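Local coordinates for protein ethyl acetate hydrolase (Pseudomonas veronii, PDB 5EFZ) that hydrolyses ethyl acetate to ethanol and acetate, serving as an alpha/beta-hydrolase-fold esterase in the bacterial breakdown of short-chain methyl ketones, at residues T157-V162 with G276-H281; D285-L290 with Q317-N322. All coordinates share one frame; numbering follows the deposited sequence.

Interaction 1: T157-V162 with G276-H281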
loop_
_atom_site.group_PDB
_atom_site.type_symbol
_atom_site.label_atom_id
_atom_site.label_comp_id
_atom_site.label_asym_id
_atom_site.label_seq_id
_atom_site.Cartn_x
_atom_site.Cartn_y
_atom_site.Cartn_z
ATOM N N THR A 157 12.639 -17.387 11.369
ATOM C CA THR A 157 13.787 -17.066 12.209
ATOM C C THR A 157 13.372 -16.765 13.654
ATOM O O THR A 157 13.964 -17.302 14.604
ATOM C CB THR A 157 14.579 -15.879 11.597
ATOM O OG1 THR A 157 15.142 -16.298 10.337
ATOM C CG2 THR A 157 15.740 -15.394 12.545
ATOM N N TYR A 158 12.365 -15.908 13.838
ATOM C CA TYR A 158 11.848 -15.625 15.173
ATOM C C TYR A 158 11.302 -16.878 15.840
ATOM O O TYR A 158 11.560 -17.153 17.019
ATOM C CB TYR A 158 10.743 -14.565 15.106
ATOM C CG TYR A 158 11.277 -13.158 14.967
ATOM C CD1 TYR A 158 12.156 -12.623 15.927
ATOM C CD2 TYR A 158 10.896 -12.340 13.898
ATOM C CE1 TYR A 158 12.622 -11.288 15.810
ATOM C CE2 TYR A 158 11.366 -11.012 13.788
ATOM C CZ TYR A 158 12.217 -10.508 14.743
ATOM O OH TYR A 158 12.680 -9.198 14.605
ATOM N N GLU A 159 10.530 -17.644 15.085
ATOM C CA GLU A 159 9.981 -18.857 15.657
ATOM C C GLU A 159 11.085 -19.828 16.108
ATOM O O GLU A 159 10.997 -20.438 17.188
ATOM C CB GLU A 159 9.046 -19.533 14.646
ATOM C CG GLU A 159 8.501 -20.909 15.114
ATOM C CD GLU A 159 7.454 -20.857 16.242
ATOM O OE1 GLU A 159 6.856 -19.783 16.537
ATOM O OE2 GLU A 159 7.225 -21.929 16.861
ATOM N N TRP A 160 12.140 -19.950 15.302
ATOM C CA TRP A 160 13.314 -20.741 15.708
ATOM C C TRP A 160 13.889 -20.246 17.034
ATOM O O TRP A 160 14.127 -21.047 17.952
ATOM C CB TRP A 160 14.416 -20.673 14.629
ATOM C CG TRP A 160 14.507 -21.924 13.797
ATOM C CD1 TRP A 160 13.991 -22.120 12.539
ATOM C CD2 TRP A 160 15.082 -23.177 14.202
ATOM N NE1 TRP A 160 14.229 -23.412 12.133
ATOM C CE2 TRP A 160 14.937 -24.065 13.124
ATOM C CE3 TRP A 160 15.791 -23.597 15.340
ATOM C CZ2 TRP A 160 15.431 -25.369 13.164
ATOM C CZ3 TRP A 160 16.295 -24.886 15.377
ATOM C CH2 TRP A 160 16.102 -25.762 14.300
ATOM N N ALA A 161 14.102 -18.929 17.135
ATOM C CA ALA A 161 14.778 -18.350 18.309
ATOM C C ALA A 161 13.943 -18.484 19.574
ATOM O O ALA A 161 14.495 -18.515 20.675
ATOM C CB ALA A 161 15.125 -16.874 18.061
ATOM N N VAL A 162 12.614 -18.545 19.423
ATOM C CA VAL A 162 11.712 -18.662 20.581
ATOM C C VAL A 162 11.490 -20.139 20.948
ATOM O O VAL A 162 11.474 -20.497 22.122
ATOM C CB VAL A 162 10.328 -17.979 20.317
ATOM C CG1 VAL A 162 9.295 -18.343 21.411
ATOM C CG2 VAL A 162 10.491 -16.469 20.237
ATOM N N GLY A 276 1.718 -16.047 11.261
ATOM C CA GLY A 276 2.999 -16.104 11.988
ATOM C C GLY A 276 2.848 -15.405 13.345
ATOM O O GLY A 276 2.455 -14.247 13.404
ATOM N N ASP A 277 3.133 -16.114 14.436
ATOM C CA ASP A 277 2.869 -15.600 15.774
ATOM C C ASP A 277 3.622 -16.425 16.829
ATOM O O ASP A 277 3.147 -17.474 17.248
ATOM C CB ASP A 277 1.353 -15.610 16.066
ATOM C CG ASP A 277 1.024 -15.122 17.459
ATOM O OD1 ASP A 277 1.922 -14.604 18.172
ATOM O OD2 ASP A 277 -0.146 -15.266 17.857
ATOM N N VAL A 278 4.796 -15.955 17.253
ATOM C CA VAL A 278 5.580 -16.697 18.246
ATOM C C VAL A 278 4.917 -16.643 19.627
ATOM O O VAL A 278 5.299 -17.404 20.514
ATOM C CB VAL A 278 7.042 -16.149 18.374
ATOM C CG1 VAL A 278 7.793 -16.225 17.031
ATOM C CG2 VAL A 278 7.048 -14.685 18.893
ATOM N N SER A 279 3.969 -15.725 19.834
ATOM C CA SER A 279 3.296 -15.637 21.151
ATOM C C SER A 279 2.326 -16.800 21.386
ATOM O O SER A 279 1.822 -16.994 22.505
ATOM C CB SER A 279 2.543 -14.300 21.310
ATOM O OG SER A 279 1.297 -14.274 20.611
ATOM N N ARG A 280 2.068 -17.594 20.348
ATOM C CA ARG A 280 1.331 -18.838 20.555
ATOM C C ARG A 280 2.031 -19.733 21.599
ATOM O O ARG A 280 1.393 -20.545 22.261
ATOM C CB ARG A 280 1.154 -19.589 19.227
ATOM C CG ARG A 280 0.227 -18.846 18.261
ATOM C CD ARG A 280 0.163 -19.531 16.898
ATOM N NE ARG A 280 -0.507 -20.831 16.971
ATOM C CZ ARG A 280 -1.828 -20.994 16.973
ATOM N NH1 ARG A 280 -2.643 -19.936 16.941
ATOM N NH2 ARG A 280 -2.331 -22.218 17.025
ATOM N N HIS A 281 3.345 -19.583 21.763
ATOM C CA HIS A 281 4.046 -20.348 22.800
ATOM C C HIS A 281 3.756 -19.881 24.227
ATOM O O HIS A 281 4.004 -20.617 25.201
ATOM C CB HIS A 281 5.553 -20.281 22.582
ATOM C CG HIS A 281 6.010 -20.975 21.346
ATOM N ND1 HIS A 281 6.170 -22.344 21.280
ATOM C CD2 HIS A 281 6.315 -20.494 20.116
ATOM C CE1 HIS A 281 6.562 -22.675 20.062
ATOM N NE2 HIS A 281 6.661 -21.573 19.338
HETATM O O HOH W 1 5.274 -18.389 14.476
HETATM O O HOH W 2 4.343 -20.190 17.276
#

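Interaction 2: D285-L290 with Q317-N322. With EDO (1,2-ethanediol), chain H.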
loop_
_atom_site.group_PDB
_atom_site.type_symbol
_atom_site.label_atom_id
_atom_site.label_comp_id
_atom_site.label_asym_id
_atom_site.label_seq_id
_atom_site.Cartn_x
_atom_site.Cartn_y
_atom_site.Cartn_z
ATOM N N ASP A 285 1.127 -13.723 24.923
ATOM C CA ASP A 285 1.982 -12.737 25.566
ATOM C C ASP A 285 3.273 -12.606 24.771
ATOM O O ASP A 285 4.199 -13.398 24.947
ATOM C CB ASP A 285 2.271 -13.148 27.019
ATOM C CG ASP A 285 3.030 -12.087 27.797
ATOM O OD1 ASP A 285 3.631 -11.177 27.188
ATOM O OD2 ASP A 285 3.066 -12.189 29.034
ATOM N N LEU A 286 3.335 -11.613 23.888
ATOM C CA LEU A 286 4.495 -11.476 23.009
ATOM C C LEU A 286 5.782 -11.138 23.760
ATOM O O LEU A 286 6.856 -11.648 23.417
ATOM C CB LEU A 286 4.232 -10.398 21.943
ATOM C CG LEU A 286 5.341 -10.196 20.899
ATOM C CD1 LEU A 286 5.700 -11.517 20.199
ATOM C CD2 LEU A 286 4.878 -9.177 19.830
ATOM N N ALA A 287 5.692 -10.259 24.757
ATOM C CA ALA A 287 6.872 -9.894 25.549
ATOM C C ALA A 287 7.493 -11.131 26.220
ATOM O O ALA A 287 8.723 -11.267 26.301
ATOM C CB ALA A 287 6.511 -8.852 26.600
ATOM N N LYS A 288 6.640 -12.029 26.696
ATOM C CA LYS A 288 7.110 -13.264 27.332
ATOM C C LYS A 288 7.794 -14.187 26.330
ATOM O O LYS A 288 8.834 -14.771 26.629
ATOM C CB LYS A 288 5.953 -14.008 27.992
ATOM C CG LYS A 288 6.413 -15.168 28.819
ATOM C CD LYS A 288 5.262 -15.867 29.506
ATOM C CE LYS A 288 5.750 -17.110 30.237
ATOM N NZ LYS A 288 4.619 -17.883 30.856
ATOM N N ALA A 289 7.202 -14.322 25.147
ATOM C CA ALA A 289 7.782 -15.121 24.067
ATOM C C ALA A 289 9.128 -14.579 23.602
ATOM O O ALA A 289 10.088 -15.338 23.462
ATOM C CB ALA A 289 6.819 -15.183 22.861
ATOM N N LEU A 290 9.188 -13.279 23.305
ATOM C CA LEU A 290 10.441 -12.691 22.848
ATOM C C LEU A 290 11.503 -12.670 23.958
ATOM O O LEU A 290 12.704 -12.694 23.671
ATOM C CB LEU A 290 10.214 -11.266 22.314
ATOM C CG LEU A 290 9.368 -11.244 21.037
ATOM C CD1 LEU A 290 9.128 -9.800 20.538
ATOM C CD2 LEU A 290 9.982 -12.101 19.909
ATOM N N GLN A 317 11.822 -5.350 18.656
ATOM C CA GLN A 317 13.235 -5.376 19.054
ATOM C C GLN A 317 13.412 -4.948 20.513
ATOM O O GLN A 317 14.242 -5.500 21.248
ATOM C CB GLN A 317 14.086 -4.491 18.140
ATOM C CG GLN A 317 15.595 -4.595 18.456
ATOM C CD GLN A 317 16.048 -3.541 19.471
ATOM O OE1 GLN A 317 15.483 -2.442 19.522
ATOM N NE2 GLN A 317 17.094 -3.862 20.263
ATOM N N LYS A 318 12.594 -3.997 20.943
ATOM C CA LYS A 318 12.657 -3.510 22.315
ATOM C C LYS A 318 12.364 -4.589 23.329
ATOM O O LYS A 318 12.728 -4.445 24.489
ATOM C CB LYS A 318 11.685 -2.343 22.499
ATOM C CG LYS A 318 12.115 -1.082 21.748
ATOM C CD LYS A 318 11.159 0.065 22.046
ATOM C CE LYS A 318 11.489 1.312 21.244
ATOM N NZ LYS A 318 10.339 2.274 21.362
ATOM N N MET A 319 11.708 -5.669 22.897
ATOM C CA MET A 319 11.330 -6.777 23.782
ATOM C C MET A 319 12.297 -7.976 23.739
ATOM O O MET A 319 12.109 -8.968 24.456
ATOM C CB MET A 319 9.909 -7.269 23.439
ATOM C CG MET A 319 8.808 -6.263 23.779
ATOM S SD MET A 319 7.190 -6.910 23.294
ATOM C CE MET A 319 6.114 -5.616 23.903
ATOM N N ILE A 320 13.316 -7.889 22.889
ATOM C CA ILE A 320 14.271 -8.995 22.721
ATOM C C ILE A 320 15.588 -8.685 23.456
ATOM O O ILE A 320 16.320 -7.766 23.085
ATOM C CB ILE A 320 14.581 -9.264 21.236
ATOM C CG1 ILE A 320 13.283 -9.511 20.454
ATOM C CG2 ILE A 320 15.511 -10.466 21.107
ATOM C CD1 ILE A 320 13.490 -9.591 18.926
ATOM N N PRO A 321 15.902 -9.458 24.498
ATOM C CA PRO A 321 17.103 -9.089 25.268
ATOM C C PRO A 321 18.367 -9.342 24.458
ATOM O O PRO A 321 18.287 -10.236 23.627
ATOM C CB PRO A 321 17.036 -10.008 26.484
ATOM C CG PRO A 321 16.201 -11.173 26.047
ATOM C CD PRO A 321 15.226 -10.660 25.021
ATOM N N ASN A 322 19.438 -8.563 24.632
ATOM C CA ASN A 322 20.712 -8.834 23.940
ATOM C C ASN A 322 20.728 -8.302 22.490
ATOM O O ASN A 322 21.779 -8.205 21.865
ATOM C CB ASN A 322 21.000 -10.359 23.965
ATOM C CG ASN A 322 22.431 -10.721 23.635
ATOM O OD1 ASN A 322 23.308 -9.860 23.534
ATOM N ND2 ASN A 322 22.670 -12.022 23.446
HETATM C C1 EDO H . 7.973 1.660 18.402
HETATM O O1 EDO H . 8.312 1.284 19.748
HETATM C C2 EDO H . 8.119 3.171 18.236
HETATM O O2 EDO H . 8.249 3.479 16.835
HETATM O O HOH W 3 10.528 -9.222 26.555
#

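Interaction 1: T157-V162 with G276-H281
The two carboxylate oxygens of Glu159, doing different work, carry the polar half of this contact. CG stands anti to the backbone N (chi1 175°) and the chain bends at chi2, which delivers the carboxylate to the His281 ring. There NE2 of His281 donates to OE2 of Glu159 over 2.6 Å. The bond is nearly straight and lies in the ring plane, although it meets OE2 from above the carboxylate plane, the two planes being 27° apart. Arg163 forms a salt bridge to the same OE2, so the carboxylate probably stays ionised. OE1 turns to water: one molecule, 2.9 Å from Glu159 OE1, accepts from Asp277 N, and a second bridges to Asp277 O.

The helix involved, 152-163, follows the nucleophile elbow of the alpha/beta hydrolase fold, and 276-281 is the loop and 3-10 turn laid along it. An alanine in place of Glu159 would remove the His281 bond and both water bridges, and would probably loosen the turn against the helix.

Apolar contacts fill the remainder. Val278 CG1 rests on the helix backbone, 3.6 Å from Glu159 N, and also meets CB of Tyr158 at 3.9 Å. One turn on, Val162 divides its branches: CG2 packs on Val278 CB, while CG1 approaches His281 CD2 obliquely at 3.9 Å.

Interaction 2: D285-L290 with Q317-N322
Met319 reaches across to the short helix 286-290 with an outstretched side chain, and each part of it has its own neighbour. Its CG lies anti to the carbonyl carbon (chi1 -68°), and the chain is extended from there on. CB, at the root, meets the leucine that closes the helix segment, 3.9 Å from Leu290 CD1. The sulphur lies beside the first turn of the helix, with Met319 SD 3.8 Å from Ala287 CA and almost as near to its CB. Leu286 CG is a more distant neighbour of the same sulphur.

Helix 286-290 begins with Asp285 as its N-cap, whose OD1 accepts from Lys288 N at 3.2 Å, from well above the carboxylate plane. The facing segment opens with a type I turn, Gln317 to Ile320, closed by the bond from Ile320 N to Gln317 O. In the alpha/beta hydrolase fold this turn leads from helix 310-317 into strand 324-325, outermost of the sheet within this chain, whereas helix 286-290 precedes strand 296-300, its neighbour.

Leu290 takes up the buried side of the contact. Its CB sits 3.7 Å from Met319 O and also packs against Ile320 CG1, the two side chains crossing obliquely; Ile320 in turn touches Val299 of the sheet. Pro321 CD closes on the helix backbone, 3.5 Å from Leu290 O. Polar linkage between the segments runs through one water, which donates to both Ala287 O (2.7 Å) and Met319 O (2.6 Å). On the outer side of the turn, the extended Lys318 donates from NZ to O1 of 1,2-ethanediol, probably a molecule of the crystallisation liquor.

In the fold
The two contacts touch, their centres 11 Å apart, with helix 286-290 lying between the loop 276-281 and the turn 317-322. Val278 of interaction 1 packs by CG2 on Leu286 CD1 of interaction 2 at 3.7 Å, and Val162 CG2 comes to 3.4 Å from Ala289 O. A further join goes directly from helix 152-163 to the segment 317-322, where Tyr158 CE1 meets Ile320 CD1 at 3.7 Å. Of the two, interaction 1 is the closer to catalysis: the Tyr158 side chain is about 10 Å from that of the inferred nucleophile Ser151 and about 11 Å from that of His334, likewise an inferred active-site residue. Interaction 2 lies further out, away from the inferred active site.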